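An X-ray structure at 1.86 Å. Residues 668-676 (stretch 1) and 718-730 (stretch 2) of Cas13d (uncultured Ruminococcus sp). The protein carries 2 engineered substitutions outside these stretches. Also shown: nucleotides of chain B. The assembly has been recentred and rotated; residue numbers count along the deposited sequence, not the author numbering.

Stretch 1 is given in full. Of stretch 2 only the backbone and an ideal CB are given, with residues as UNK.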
# COMPACT_ATOMS: atom_id res chain seq x y z
N ARG A 668 -19.32 -21.59 1.76
CA ARG A 668 -18.48 -21.97 2.92
C ARG A 668 -18.92 -21.21 4.18
O ARG A 668 -19.05 -21.81 5.21
CB ARG A 668 -17.02 -21.65 2.65
CG ARG A 668 -16.33 -22.59 1.68
CD ARG A 668 -14.87 -22.22 1.62
NE ARG A 668 -14.17 -22.99 0.62
CZ ARG A 668 -13.95 -22.57 -0.60
NH1 ARG A 668 -13.88 -23.43 -1.60
NH2 ARG A 668 -13.82 -21.28 -0.84
N TYR A 669 -19.13 -19.91 4.06
CA TYR A 669 -19.57 -19.10 5.22
C TYR A 669 -20.93 -19.58 5.71
O TYR A 669 -21.15 -19.69 6.89
CB TYR A 669 -19.71 -17.64 4.82
CG TYR A 669 -18.43 -16.86 4.75
CD1 TYR A 669 -17.53 -16.86 5.79
CD2 TYR A 669 -18.14 -16.09 3.64
CE1 TYR A 669 -16.35 -16.15 5.73
CE2 TYR A 669 -16.97 -15.36 3.56
CZ TYR A 669 -16.08 -15.38 4.61
OH TYR A 669 -14.94 -14.66 4.54
N TYR A 670 -21.83 -19.84 4.77
CA TYR A 670 -23.19 -20.27 5.15
C TYR A 670 -23.14 -21.58 5.93
O TYR A 670 -23.79 -21.71 6.93
CB TYR A 670 -24.04 -20.39 3.89
CG TYR A 670 -25.48 -20.73 4.16
CD1 TYR A 670 -26.35 -19.78 4.63
CD2 TYR A 670 -25.96 -22.01 3.95
CE1 TYR A 670 -27.67 -20.08 4.89
CE2 TYR A 670 -27.28 -22.33 4.20
CZ TYR A 670 -28.14 -21.37 4.68
OH TYR A 670 -29.43 -21.67 4.93
N LYS A 671 -22.35 -22.53 5.47
CA LYS A 671 -22.21 -23.84 6.14
C LYS A 671 -21.56 -23.70 7.52
O LYS A 671 -21.93 -24.42 8.40
CB LYS A 671 -21.41 -24.78 5.25
CG LYS A 671 -21.45 -26.25 5.61
CD LYS A 671 -21.20 -27.15 4.43
CE LYS A 671 -20.28 -28.31 4.75
NZ LYS A 671 -20.94 -29.61 4.49
N SER A 672 -20.54 -22.87 7.65
CA SER A 672 -19.83 -22.69 8.94
C SER A 672 -20.56 -21.80 9.95
O SER A 672 -20.35 -22.01 11.12
CB SER A 672 -18.44 -22.24 8.71
OG SER A 672 -18.45 -20.99 8.08
N CYS A 673 -21.35 -20.83 9.50
CA CYS A 673 -21.99 -19.86 10.43
C CYS A 673 -23.43 -20.20 10.81
O CYS A 673 -23.84 -19.78 11.86
CB CYS A 673 -22.00 -18.47 9.81
SG CYS A 673 -20.35 -17.82 9.48
N VAL A 674 -24.16 -20.92 9.96
CA VAL A 674 -25.59 -21.20 10.23
C VAL A 674 -25.73 -22.57 10.88
O VAL A 674 -25.20 -23.51 10.36
CB VAL A 674 -26.42 -21.06 8.94
CG1 VAL A 674 -27.87 -21.42 9.15
CG2 VAL A 674 -26.32 -19.66 8.37
N GLU A 675 -26.42 -22.64 12.01
CA GLU A 675 -26.54 -23.91 12.78
C GLU A 675 -27.25 -25.00 11.98
O GLU A 675 -26.74 -26.10 11.93
CB GLU A 675 -27.24 -23.65 14.11
CG GLU A 675 -27.23 -24.86 14.99
CD GLU A 675 -27.73 -24.61 16.39
OE1 GLU A 675 -27.48 -25.44 17.25
OE2 GLU A 675 -28.36 -23.59 16.60
N PHE A 676 -28.36 -24.67 11.34
CA PHE A 676 -29.10 -25.67 10.54
C PHE A 676 -29.22 -25.11 9.12
O PHE A 676 -30.21 -24.54 8.78
CB PHE A 676 -30.46 -25.96 11.17
CG PHE A 676 -30.35 -26.40 12.61
CD1 PHE A 676 -29.86 -27.65 12.92
CD2 PHE A 676 -30.70 -25.55 13.63
CE1 PHE A 676 -29.73 -28.04 14.24
CE2 PHE A 676 -30.57 -25.94 14.94
CZ PHE A 676 -30.07 -27.18 15.25
N UNK A 718 -16.67 -23.55 17.27
CA UNK A 718 -16.23 -23.33 15.87
C UNK A 718 -17.21 -22.38 15.18
O UNK A 718 -16.78 -21.53 14.46
CB UNK A 718 -16.14 -24.65 15.10
N UNK A 719 -18.50 -22.56 15.42
CA UNK A 719 -19.52 -21.69 14.80
C UNK A 719 -19.38 -20.25 15.30
O UNK A 719 -19.52 -19.35 14.50
CB UNK A 719 -20.93 -22.21 15.10
N UNK A 720 -19.12 -20.07 16.58
CA UNK A 720 -18.94 -18.71 17.13
C UNK A 720 -17.74 -18.05 16.46
O UNK A 720 -17.82 -16.91 16.11
CB UNK A 720 -18.75 -18.75 18.65
N UNK A 721 -16.66 -18.79 16.28
CA UNK A 721 -15.46 -18.22 15.63
C UNK A 721 -15.78 -17.84 14.18
O UNK A 721 -15.33 -16.80 13.75
CB UNK A 721 -14.30 -19.21 15.67
N UNK A 722 -16.51 -18.69 13.48
CA UNK A 722 -16.88 -18.45 12.07
C UNK A 722 -17.77 -17.21 11.97
O UNK A 722 -17.54 -16.42 11.10
CB UNK A 722 -17.60 -19.67 11.48
N UNK A 723 -18.74 -17.08 12.86
CA UNK A 723 -19.66 -15.91 12.81
C UNK A 723 -18.86 -14.63 13.06
O UNK A 723 -19.04 -13.69 12.32
CB UNK A 723 -20.78 -16.04 13.84
N UNK A 724 -18.01 -14.63 14.07
CA UNK A 724 -17.22 -13.41 14.38
C UNK A 724 -16.29 -13.11 13.19
O UNK A 724 -16.14 -11.98 12.83
CB UNK A 724 -16.41 -13.59 15.67
N UNK A 725 -15.69 -14.15 12.62
CA UNK A 725 -14.77 -13.91 11.51
C UNK A 725 -15.48 -13.28 10.33
O UNK A 725 -14.93 -12.40 9.72
CB UNK A 725 -14.10 -15.22 11.08
N UNK A 726 -16.65 -13.79 9.99
CA UNK A 726 -17.41 -13.22 8.85
C UNK A 726 -17.83 -11.79 9.17
O UNK A 726 -17.72 -10.97 8.31
CB UNK A 726 -18.64 -14.07 8.53
N UNK A 727 -18.29 -11.55 10.38
CA UNK A 727 -18.75 -10.19 10.76
C UNK A 727 -17.60 -9.20 10.63
O UNK A 727 -17.75 -8.20 10.00
CB UNK A 727 -19.30 -10.17 12.19
N UNK A 728 -16.45 -9.54 11.18
CA UNK A 728 -15.29 -8.63 11.10
C UNK A 728 -14.86 -8.44 9.64
O UNK A 728 -14.53 -7.34 9.27
CB UNK A 728 -14.12 -9.17 11.93
N UNK A 729 -14.84 -9.52 8.87
CA UNK A 729 -14.43 -9.44 7.45
C UNK A 729 -15.38 -8.52 6.68
O UNK A 729 -14.92 -7.67 5.96
CB UNK A 729 -14.41 -10.83 6.81
N UNK A 730 -16.68 -8.68 6.87
CA UNK A 730 -17.62 -7.85 6.08
C UNK A 730 -17.46 -6.36 6.41
O UNK A 730 -17.42 -5.56 5.52
CB UNK A 730 -19.06 -8.28 6.34
P U B 38 -8.99 -9.16 1.72
OP1 U B 38 -9.26 -7.76 1.83
OP2 U B 38 -7.93 -9.80 2.46
O5' U B 38 -10.37 -9.85 2.11
C5' U B 38 -10.40 -11.22 2.26
C4' U B 38 -11.84 -11.69 2.24
O4' U B 38 -12.45 -11.25 1.00
C3' U B 38 -11.94 -13.20 2.20
O3' U B 38 -11.96 -13.66 3.55
C2' U B 38 -13.26 -13.44 1.47
O2' U B 38 -14.37 -13.26 2.30
C1' U B 38 -13.27 -12.28 0.48
N1 U B 38 -12.79 -12.65 -0.85
C2 U B 38 -13.34 -11.97 -1.92
O2 U B 38 -14.20 -11.10 -1.78
N3 U B 38 -12.83 -12.31 -3.16
C4 U B 38 -11.83 -13.25 -3.42
O4 U B 38 -11.46 -13.45 -4.59
C5 U B 38 -11.27 -13.87 -2.25
C6 U B 38 -11.76 -13.55 -1.03

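Stretch 2 is helical throughout and crosses helix 668-673 at 138°, so its positions divide by helical periodicity into those that meet stretch 1 and those that do not.

Position 718 has nothing of stretch 1 within reach of its CB, and a polar or charged residue would be as suitable as any. It is Glu 718, which turns to its own helix, toward position 721.

At 719 the CB points sideways, 4.0 Å from Ser 672 O, near the end of helix 668-673; Glu 675 lies beyond. A long side chain could follow this surface, and a basic one would suit the carboxylate. Arg 719 does so. Its CG packs 3.5 Å from both Ser 672 O and Cys 673 O, and Glu 675 CB lies over one guanidinium face, 3.6 Å from Arg 719 NE. Glu 675 OE1 is 4.1 Å from Arg 719 NH2 but well out of the guanidinium plane, so the charges attract without a hydrogen bond.

Positions 720 and 721 leave the choice open: the CB of 720 points away and that of 721 is out of reach. They are Ala 720 and Lys 721; Lys 721 NZ forms a salt bridge with Glu 718 OE2, 3.2 Å away.

The CB at 722 points toward stretch 1, 3.6 Å from Ser 672 O and 3.9 Å from Cys 673 SG. So close an approach favours a small residue, alanine, glycine or serine. Ala 722 places its CB 3.8 Å from Ser 672 OG.

Position 723 points sideways, near Cys 673; a modest aliphatic group would fit. Val 723, chi1 t, brings CG2 to 3.9 Å from Cys 673 CB.

Position 724 points away and 725 has room for a CB; stretch 1 dictates neither. They are Ile 724 and Gly 725.

At 726 the CB points toward stretch 1, near Tyr 669 CD1 (4.1 Å) and Cys 673 SG (4.2 Å), a setting for leucine, methionine or isoleucine. Leu 726 sets CD1 over the Tyr 669 ring, 3.7 Å from its centroid in a CH-pi contact, while CD2 lies 4.1 Å from Cys 673 SG.

Positions 727 and 728 are out of reach of stretch 1, leaving size and polarity open; they are Tyr 727 and Leu 728.

Position 729 points toward stretch 1, its CB 4.5 Å from Tyr 669 OH, which hydrogen-bonds U38 O2' (2.7 Å). A small polar residue would suit. Thr 729 OG1 donates to Gly 725 O (2.8 Å) and accepts from a water 2.7 Å away that also bonds Tyr 669 OH.

At 730 the CB points sideways with nothing of stretch 1 within 5.5 Å, so many residues would do; it is Val 730.

Stretch 2 718-730: ERAKAVIGLYLTV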
# COMPACT_ATOMS: atom_id res chain seq x y z
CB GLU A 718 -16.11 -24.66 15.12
CG GLU A 718 -14.85 -25.44 15.43
CD GLU A 718 -13.56 -24.64 15.45
OE1 GLU A 718 -13.21 -24.05 14.42
OE2 GLU A 718 -12.91 -24.60 16.50
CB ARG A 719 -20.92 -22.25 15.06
CG ARG A 719 -21.99 -21.63 14.19
CD ARG A 719 -23.26 -21.44 14.98
NE ARG A 719 -23.94 -22.68 15.24
CZ ARG A 719 -23.91 -23.36 16.37
NH1 ARG A 719 -24.31 -22.81 17.50
NH2 ARG A 719 -23.57 -24.63 16.35
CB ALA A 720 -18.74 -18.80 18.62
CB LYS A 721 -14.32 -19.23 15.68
CG LYS A 721 -13.77 -19.45 17.07
CD LYS A 721 -12.92 -20.67 17.17
CE LYS A 721 -11.71 -20.61 16.28
NZ LYS A 721 -11.17 -21.96 16.02
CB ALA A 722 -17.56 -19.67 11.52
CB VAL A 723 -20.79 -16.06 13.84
CG1 VAL A 723 -21.58 -14.79 14.03
CG2 VAL A 723 -21.69 -17.23 13.50
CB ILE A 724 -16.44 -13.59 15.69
CG1 ILE A 724 -17.38 -13.61 16.89
CG2 ILE A 724 -15.35 -12.54 15.82
CD1 ILE A 724 -16.70 -13.88 18.19
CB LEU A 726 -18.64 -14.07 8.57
CG LEU A 726 -19.62 -13.46 7.58
CD1 LEU A 726 -18.96 -13.25 6.24
CD2 LEU A 726 -20.84 -14.32 7.43
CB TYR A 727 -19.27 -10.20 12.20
CG TYR A 727 -19.53 -8.83 12.76
CD1 TYR A 727 -20.46 -8.00 12.20
CD2 TYR A 727 -18.82 -8.35 13.84
CE1 TYR A 727 -20.71 -6.74 12.70
CE2 TYR A 727 -19.05 -7.09 14.35
CZ TYR A 727 -20.00 -6.27 13.78
OH TYR A 727 -20.24 -5.03 14.25
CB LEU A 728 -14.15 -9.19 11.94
CG LEU A 728 -14.38 -9.14 13.44
CD1 LEU A 728 -13.23 -9.79 14.19
CD2 LEU A 728 -14.60 -7.72 13.89
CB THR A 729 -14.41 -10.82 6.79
OG1 THR A 729 -13.48 -11.63 7.49
CG2 THR A 729 -14.03 -10.76 5.33
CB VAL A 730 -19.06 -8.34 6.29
CG1 VAL A 730 -20.07 -7.34 5.79
CG2 VAL A 730 -19.28 -9.70 5.67
O HOH W 1 -13.40 -14.26 6.72
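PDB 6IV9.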